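Local atomic coordinates of putative HMP/thiamine permease protein YkoE (Bacillus subtilis, PDB entry 5EDL), a protein that binds thiamine and probably helps carry it across the membrane, as the substrate-binding S component of an energy-coupling factor (ECF) vitamin transporter. Residues V8-I13 against E68-L73; L23-G28 against L78-G83; V74-G79 against M85-G90. All coordinates share one frame; numbering follows the deposited sequence.

How the contacts relate
Helix 4-35 opens both long closures. Its residues 8-13 meet 68-73 of helix 63-77 in contact 1, across 54 intervening residues. Farther along it, 23-28 meet the 78-83 loop in contact 2, across 49, so the two closures cross. Contact 3 begins where contact 1 has ended and closes a short helix-loop-helix hairpin, 74-79 against 85-90, over five residues; it shares Leu78 and Gly79 with contact 2. Centres of contacts 2 and 3 lie about 8 Å apart, and both touch the bound thiamine. Contact 1 is about 17 Å from contact 2, centre to centre. Together they tie helices 4-35, 63-77 and 85-103.

Contact 1: V8-I13 against E68-L73; sequences VIMSVI and EIIAAL
Ile70 projects from its helix toward helix 4-35 and touches it with the last carbon of its longer branch: CD1 lies 3.9 Å from Ser11 OG and 4.3 Å from Met10 CE. The two approaches reach CD1 from directions roughly at right angles, so the methyl sits in the angle between a short side chain and a long one. CG1 of Ile70 stands beside its own backbone N (chi1 -65°) and the chain runs on extended, which carries CD1 outward across the gap. Met10 arrives differently. Its chain is straight as far as SD and then bends at the last bond (chi3 54°), turning the terminal methyl toward Ile70. The backbones come closest at Ser11 and Ile70, with CA atoms 6.9 Å apart.

This is side-by-side packing of two membrane helices, 4-35 and 63-77, in the helical bundle of an S component. The serine contributes bulk here, its hydroxyl being hydrogen-bonded to Ile7 O one turn back in its own helix. Buried Met10 also rests on Val66 and Ser67 of helix 63-77 and on Ile58 of helix 49-58, while Ile70 touches Ser14 as well. Two residues before Ile70, Glu68 turns to the thiamine pocket, where Tyr21 OH and Gln93 NE2 bind its carboxylate oxygens; the Ile70 side chain remains about 10 Å from the ligand.

Contact 2: L23-G28 against L78-G83; sequences LFTHFG and LGNPSG. With VIB (3-(4-amino-2-methyl-pyrimidin-5-ylmethyl)-5-(2-hydroxy-ethyl)-4-methyl-thiazol-3-ium), chain B.
Thr25 lays its methyl against the amide of Asn80, CG2 to ND2 at 3.5 Å, the two side chains crossing at about a right angle. With CG2 anti to the backbone N and OG1 beside it (chi1 -76°), the threonine presents one branch to the loop and the other to the substrate: OG1 is 3.1 Å from C6A of the thiamine pyrimidine. OG1 and Asn80 ND2, 3.7 Å apart, are not bonded to each other. Both instead hydrogen-bond Glu75 OE2, and OG1 also bonds Tyr21 O in its own helix, so the polar ends of this buried pair are satisfied from outside the two segments. Pro81 extends the apolar overlap outward, its CD lying 4.2 Å from Thr25 CG2 and its CG meeting the exposed His26 ring obliquely at CE1, 4.3 Å away.

The amide is steadied from its other end. Asn80 OD1 accepts Ser82 N at 2.9 Å, closing an Asx turn, and Ser82 OG at 2.7 Å; these donors lie on opposite faces of the amide plane, tilted 33° and 23° from it. Such a two-sided grip should restrict rotation of the amide and keep ND2 directed toward Glu75. The backbone here forms a type I beta turn from Asn80 to Gly83, after a Schellman motif at Gly79.

The loop thereby links helices 63-77 and 85-103 while lying against helix 4-35, where Pro81 also touches Asn29 and Leu78 packs on Val19 and Leu22. Trp47, in the loop before helix 49-58, also touches Thr25, and Phe24 packs on Ile43 and Ile46 of that loop.

Contact 3: V74-G79 against M85-G90; sequences VECLLG and MVIVIG. With VIB (3-(4-amino-2-methyl-pyrimidin-5-ylmethyl)-5-(2-hydroxy-ethyl)-4-methyl-thiazol-3-ium), chain B.
Glu75 and Val86 meet beside the thiamine pyrimidine, carboxylate oxygen OE1 being 3.8 Å from methyl CG2. Each also reaches the same ring nitrogen: Glu75 OE1 is 2.7 Å from N1A, and Val86 CG2 is 3.3 Å from it, above the ring plane, at the rim by N1A. Ile89 CG2 lies on that same side of the ring, 3.7 Å from N3A.

Behind this first shell the helices pack through Cys76. Its CB is 3.8 Å from Val86 CG1 and 3.9 Å from Ile87 CD1, near the closest backbone approach, where the CA atoms of Cys76 and Val86 are 6.6 Å apart. Val86 divides its branches between the jobs: CG1, placed between backbone N and carbonyl carbon (chi1 75°), faces Cys76, and CG2 faces the ligand. The Glu75 chain is extended, and Thr25 and Asn80 hold its OE2. Ile89 leans on Tyr44 and Asp129, both hydrogen-bonded to thiamine.

With OE2 held by Thr25 OG1 and Asn80 ND2, OE1 is directed at N1A, and the short separation suggests a hydrogen bond, which would need a proton on one of the two atoms, while Val86 and Ile89 supply apolar cover on one face of the ring.

Contact 1: V8-I13 against E68-L73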
# COMPACT_ATOMS: atom_id res chain seq x y z
N VAL A 8 2.18 -4.49 -16.86
CA VAL A 8 3.37 -5.29 -16.58
C VAL A 8 4.20 -4.78 -15.40
O VAL A 8 4.60 -5.57 -14.55
CB VAL A 8 4.29 -5.37 -17.81
CG1 VAL A 8 5.57 -6.11 -17.46
CG2 VAL A 8 3.57 -6.07 -18.97
N ILE A 9 4.48 -3.47 -15.35
CA ILE A 9 5.28 -2.92 -14.25
C ILE A 9 4.54 -3.05 -12.92
O ILE A 9 5.16 -3.27 -11.86
CB ILE A 9 5.65 -1.44 -14.47
CG1 ILE A 9 6.44 -0.92 -13.28
CG2 ILE A 9 4.41 -0.59 -14.62
CD1 ILE A 9 6.64 0.56 -13.30
N MET A 10 3.23 -2.90 -12.96
CA MET A 10 2.42 -3.04 -11.77
C MET A 10 2.57 -4.45 -11.20
O MET A 10 2.70 -4.64 -10.00
CB MET A 10 0.95 -2.72 -12.04
CG MET A 10 0.11 -2.88 -10.79
SD MET A 10 -1.66 -2.66 -11.00
CE MET A 10 -2.04 -3.80 -12.33
N SER A 11 2.57 -5.44 -12.09
CA SER A 11 2.72 -6.83 -11.69
C SER A 11 4.09 -7.12 -11.06
O SER A 11 4.18 -7.81 -10.05
CB SER A 11 2.50 -7.75 -12.88
OG SER A 11 1.18 -7.65 -13.36
N VAL A 12 5.16 -6.61 -11.67
CA VAL A 12 6.48 -6.86 -11.11
C VAL A 12 6.59 -6.29 -9.70
O VAL A 12 7.12 -6.94 -8.81
CB VAL A 12 7.61 -6.30 -12.00
CG1 VAL A 12 7.45 -6.80 -13.43
CG2 VAL A 12 7.65 -4.79 -11.96
N ILE A 13 6.07 -5.08 -9.50
CA ILE A 13 6.07 -4.47 -8.17
C ILE A 13 5.27 -5.30 -7.16
O ILE A 13 5.70 -5.47 -6.02
CB ILE A 13 5.51 -3.03 -8.21
CG1 ILE A 13 6.42 -2.13 -9.05
CG2 ILE A 13 5.36 -2.47 -6.80
CD1 ILE A 13 7.82 -1.97 -8.47
N GLU A 68 -2.62 -4.60 -5.13
CA GLU A 68 -2.70 -5.25 -3.82
C GLU A 68 -3.24 -6.68 -3.95
O GLU A 68 -2.80 -7.59 -3.24
CB GLU A 68 -3.58 -4.41 -2.87
CG GLU A 68 -3.74 -4.94 -1.42
CD GLU A 68 -2.49 -4.75 -0.54
OE1 GLU A 68 -1.45 -4.27 -1.04
OE2 GLU A 68 -2.56 -5.11 0.65
N ILE A 69 -4.22 -6.88 -4.83
CA ILE A 69 -4.74 -8.22 -5.10
C ILE A 69 -3.62 -9.14 -5.59
O ILE A 69 -3.44 -10.26 -5.08
CB ILE A 69 -5.89 -8.20 -6.11
CG1 ILE A 69 -7.13 -7.55 -5.48
CG2 ILE A 69 -6.22 -9.63 -6.63
CD1 ILE A 69 -8.22 -7.24 -6.46
N ILE A 70 -2.85 -8.68 -6.58
CA ILE A 70 -1.76 -9.48 -7.11
C ILE A 70 -0.70 -9.78 -6.04
O ILE A 70 -0.23 -10.92 -5.92
CB ILE A 70 -1.09 -8.79 -8.31
CG1 ILE A 70 -2.07 -8.67 -9.48
CG2 ILE A 70 0.16 -9.55 -8.73
CD1 ILE A 70 -1.61 -7.69 -10.58
N ALA A 71 -0.33 -8.77 -5.26
CA ALA A 71 0.62 -8.96 -4.18
C ALA A 71 0.11 -10.01 -3.17
O ALA A 71 0.87 -10.86 -2.72
CB ALA A 71 0.92 -7.62 -3.46
N ALA A 72 -1.17 -9.93 -2.81
CA ALA A 72 -1.76 -10.89 -1.86
C ALA A 72 -1.82 -12.30 -2.43
O ALA A 72 -1.57 -13.29 -1.71
CB ALA A 72 -3.16 -10.44 -1.45
N LEU A 73 -2.17 -12.40 -3.70
CA LEU A 73 -2.21 -13.68 -4.40
C LEU A 73 -0.85 -14.34 -4.32
O LEU A 73 -0.73 -15.52 -3.99
CB LEU A 73 -2.64 -13.50 -5.87
CG LEU A 73 -2.31 -14.63 -6.85
CD1 LEU A 73 -2.98 -15.95 -6.40
CD2 LEU A 73 -2.73 -14.28 -8.29

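Contact 2: L23-G28 against L78-G83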
# COMPACT_ATOMS: atom_id res chain seq x y z
N LEU A 23 7.45 -11.95 4.54
CA LEU A 23 8.43 -11.81 5.62
C LEU A 23 7.79 -11.13 6.83
O LEU A 23 7.92 -11.61 7.96
CB LEU A 23 9.64 -11.00 5.13
CG LEU A 23 10.56 -10.40 6.19
CD1 LEU A 23 11.12 -11.47 7.11
CD2 LEU A 23 11.70 -9.61 5.54
N PHE A 24 7.08 -10.03 6.59
CA PHE A 24 6.42 -9.30 7.67
C PHE A 24 5.27 -10.08 8.28
O PHE A 24 4.99 -9.95 9.47
CB PHE A 24 5.93 -7.94 7.18
CG PHE A 24 6.98 -6.88 7.23
CD1 PHE A 24 7.12 -6.08 8.35
CD2 PHE A 24 7.87 -6.71 6.19
CE1 PHE A 24 8.10 -5.12 8.42
CE2 PHE A 24 8.84 -5.74 6.25
CZ PHE A 24 8.96 -4.96 7.38
N THR A 25 4.62 -10.91 7.48
CA THR A 25 3.58 -11.78 8.01
C THR A 25 4.17 -12.75 9.04
O THR A 25 3.59 -12.97 10.11
CB THR A 25 2.86 -12.55 6.90
OG1 THR A 25 1.97 -11.66 6.23
CG2 THR A 25 2.07 -13.73 7.48
N HIS A 26 5.32 -13.31 8.71
CA HIS A 26 5.99 -14.22 9.64
C HIS A 26 6.33 -13.50 10.96
O HIS A 26 6.04 -14.02 12.03
CB HIS A 26 7.25 -14.81 8.99
CG HIS A 26 6.96 -16.00 8.11
ND1 HIS A 26 6.43 -17.17 8.60
CD2 HIS A 26 7.11 -16.18 6.78
CE1 HIS A 26 6.28 -18.03 7.61
NE2 HIS A 26 6.68 -17.45 6.49
N PHE A 27 6.91 -12.30 10.86
CA PHE A 27 7.12 -11.42 12.02
C PHE A 27 5.84 -11.20 12.84
O PHE A 27 5.85 -11.28 14.07
CB PHE A 27 7.63 -10.03 11.59
CG PHE A 27 9.01 -10.03 11.01
CD1 PHE A 27 9.87 -11.09 11.21
CD2 PHE A 27 9.46 -8.94 10.28
CE1 PHE A 27 11.16 -11.07 10.67
CE2 PHE A 27 10.74 -8.91 9.74
CZ PHE A 27 11.59 -9.98 9.94
N GLY A 28 4.77 -10.87 12.14
CA GLY A 28 3.50 -10.58 12.77
C GLY A 28 2.94 -11.75 13.56
O GLY A 28 2.40 -11.56 14.65
N LEU A 78 3.34 -18.11 -2.20
CA LEU A 78 4.65 -18.29 -1.56
C LEU A 78 4.57 -18.95 -0.19
O LEU A 78 5.59 -19.24 0.41
CB LEU A 78 5.36 -16.94 -1.43
CG LEU A 78 5.80 -16.31 -2.75
CD1 LEU A 78 6.37 -14.92 -2.53
CD2 LEU A 78 6.81 -17.21 -3.46
N GLY A 79 3.36 -19.15 0.32
CA GLY A 79 3.18 -19.95 1.52
C GLY A 79 2.67 -19.24 2.76
O GLY A 79 2.93 -19.69 3.87
N ASN A 80 1.92 -18.15 2.59
CA ASN A 80 1.25 -17.52 3.72
C ASN A 80 0.48 -18.58 4.51
O ASN A 80 -0.35 -19.28 3.95
CB ASN A 80 0.30 -16.42 3.27
CG ASN A 80 -0.37 -15.69 4.43
OD1 ASN A 80 -1.30 -16.20 5.05
ND2 ASN A 80 0.11 -14.49 4.74
N PRO A 81 0.79 -18.72 5.81
CA PRO A 81 0.24 -19.80 6.65
C PRO A 81 -1.28 -19.77 6.79
O PRO A 81 -1.90 -20.80 7.07
CB PRO A 81 0.91 -19.57 8.02
CG PRO A 81 2.06 -18.64 7.75
CD PRO A 81 1.66 -17.81 6.57
N SER A 82 -1.88 -18.60 6.58
CA SER A 82 -3.33 -18.47 6.69
C SER A 82 -4.03 -18.85 5.38
O SER A 82 -5.25 -18.78 5.28
CB SER A 82 -3.72 -17.05 7.10
OG SER A 82 -3.80 -16.19 5.98
N GLY A 83 -3.25 -19.24 4.38
CA GLY A 83 -3.81 -19.61 3.09
C GLY A 83 -4.53 -18.48 2.38
O GLY A 83 -4.15 -17.31 2.49
CM2 VIB B . -1.54 -8.77 1.87
N4A VIB B . -2.91 -7.51 6.40
CM4 VIB B . -1.43 -9.29 10.64
O1 VIB B . -5.11 -8.33 11.37
C7 VIB B . -5.54 -9.67 11.45
C6 VIB B . -4.32 -10.56 11.47
C2 VIB B . -3.38 -10.81 7.63
S1 VIB B . -4.40 -11.10 8.78
C5 VIB B . -3.74 -10.54 10.07
C4 VIB B . -2.46 -9.96 9.72
N3 VIB B . -2.24 -10.14 8.18
C7A VIB B . -1.01 -9.68 7.53
C4A VIB B . -2.12 -8.35 5.52
N3A VIB B . -2.18 -8.19 4.19
C2A VIB B . -1.43 -8.99 3.39
N1A VIB B . -0.60 -9.94 3.93
C6A VIB B . -0.52 -10.10 5.28
C5A VIB B . -1.29 -9.29 6.07

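Contact 3: V74-G79 against M85-G90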
# COMPACT_ATOMS: atom_id res chain seq x y z
N VAL A 74 0.18 -13.58 -4.64
CA VAL A 74 1.52 -14.12 -4.72
C VAL A 74 2.03 -14.47 -3.32
O VAL A 74 2.72 -15.47 -3.13
CB VAL A 74 2.48 -13.16 -5.43
CG1 VAL A 74 3.92 -13.66 -5.32
CG2 VAL A 74 2.08 -13.01 -6.90
N GLU A 75 1.69 -13.63 -2.33
CA GLU A 75 2.05 -13.94 -0.95
C GLU A 75 1.41 -15.28 -0.51
O GLU A 75 2.05 -16.09 0.14
CB GLU A 75 1.62 -12.81 -0.00
CG GLU A 75 2.20 -12.98 1.39
CD GLU A 75 1.54 -12.09 2.43
OE1 GLU A 75 0.86 -11.12 2.03
OE2 GLU A 75 1.69 -12.37 3.63
N CYS A 76 0.16 -15.49 -0.90
CA CYS A 76 -0.52 -16.75 -0.64
C CYS A 76 0.23 -17.92 -1.28
O CYS A 76 0.52 -18.92 -0.63
CB CYS A 76 -1.97 -16.71 -1.16
SG CYS A 76 -2.86 -18.31 -1.03
N LEU A 77 0.56 -17.76 -2.57
CA LEU A 77 1.29 -18.78 -3.32
C LEU A 77 2.63 -19.13 -2.68
O LEU A 77 3.02 -20.30 -2.65
CB LEU A 77 1.54 -18.31 -4.77
CG LEU A 77 0.32 -18.07 -5.66
CD1 LEU A 77 0.74 -17.77 -7.09
CD2 LEU A 77 -0.63 -19.26 -5.60
N LEU A 78 3.34 -18.11 -2.20
CA LEU A 78 4.65 -18.29 -1.56
C LEU A 78 4.57 -18.95 -0.19
O LEU A 78 5.59 -19.24 0.41
CB LEU A 78 5.36 -16.94 -1.43
CG LEU A 78 5.80 -16.31 -2.75
CD1 LEU A 78 6.37 -14.92 -2.53
CD2 LEU A 78 6.81 -17.21 -3.46
N GLY A 79 3.36 -19.15 0.32
CA GLY A 79 3.18 -19.95 1.52
C GLY A 79 2.67 -19.24 2.76
O GLY A 79 2.93 -19.69 3.87
N MET A 85 -7.25 -16.79 2.81
CA MET A 85 -7.91 -15.66 3.47
C MET A 85 -7.04 -14.39 3.36
O MET A 85 -7.55 -13.28 3.46
CB MET A 85 -8.26 -15.98 4.94
CG MET A 85 -7.14 -16.50 5.84
SD MET A 85 -7.73 -17.09 7.47
CE MET A 85 -8.74 -18.49 7.02
N VAL A 86 -5.74 -14.54 3.11
CA VAL A 86 -4.90 -13.37 2.92
C VAL A 86 -5.28 -12.66 1.60
O VAL A 86 -5.13 -11.46 1.47
CB VAL A 86 -3.39 -13.70 2.93
CG1 VAL A 86 -2.96 -14.38 1.61
CG2 VAL A 86 -2.57 -12.42 3.15
N ILE A 87 -5.79 -13.42 0.63
CA ILE A 87 -6.25 -12.82 -0.62
C ILE A 87 -7.51 -11.99 -0.37
O ILE A 87 -7.69 -10.94 -0.98
CB ILE A 87 -6.51 -13.88 -1.71
CG1 ILE A 87 -5.19 -14.58 -2.08
CG2 ILE A 87 -7.15 -13.23 -2.94
CD1 ILE A 87 -5.34 -15.81 -2.95
N VAL A 88 -8.36 -12.44 0.55
CA VAL A 88 -9.54 -11.68 0.93
C VAL A 88 -9.15 -10.36 1.61
O VAL A 88 -9.65 -9.29 1.25
CB VAL A 88 -10.47 -12.46 1.88
CG1 VAL A 88 -11.74 -11.65 2.13
CG2 VAL A 88 -10.80 -13.85 1.32
N ILE A 89 -8.25 -10.42 2.59
CA ILE A 89 -7.89 -9.17 3.25
C ILE A 89 -7.14 -8.27 2.26
O ILE A 89 -7.22 -7.04 2.34
CB ILE A 89 -7.05 -9.39 4.55
CG1 ILE A 89 -7.24 -8.18 5.49
CG2 ILE A 89 -5.59 -9.68 4.22
CD1 ILE A 89 -6.66 -8.33 6.90
N GLY A 90 -6.45 -8.89 1.31
CA GLY A 90 -5.80 -8.13 0.25
C GLY A 90 -6.81 -7.36 -0.59
O GLY A 90 -6.64 -6.17 -0.85
CM2 VIB B . -1.54 -8.77 1.87
N4A VIB B . -2.91 -7.51 6.40
CM4 VIB B . -1.43 -9.29 10.64
O1 VIB B . -5.11 -8.33 11.37
C7 VIB B . -5.54 -9.67 11.45
C6 VIB B . -4.32 -10.56 11.47
C2 VIB B . -3.38 -10.81 7.63
S1 VIB B . -4.40 -11.10 8.78
C5 VIB B . -3.74 -10.54 10.07
C4 VIB B . -2.46 -9.96 9.72
N3 VIB B . -2.24 -10.14 8.18
C7A VIB B . -1.01 -9.68 7.53
C4A VIB B . -2.12 -8.35 5.52
N3A VIB B . -2.18 -8.19 4.19
C2A VIB B . -1.43 -8.99 3.39
N1A VIB B . -0.60 -9.94 3.93
C6A VIB B . -0.52 -10.10 5.28
C5A VIB B . -1.29 -9.29 6.07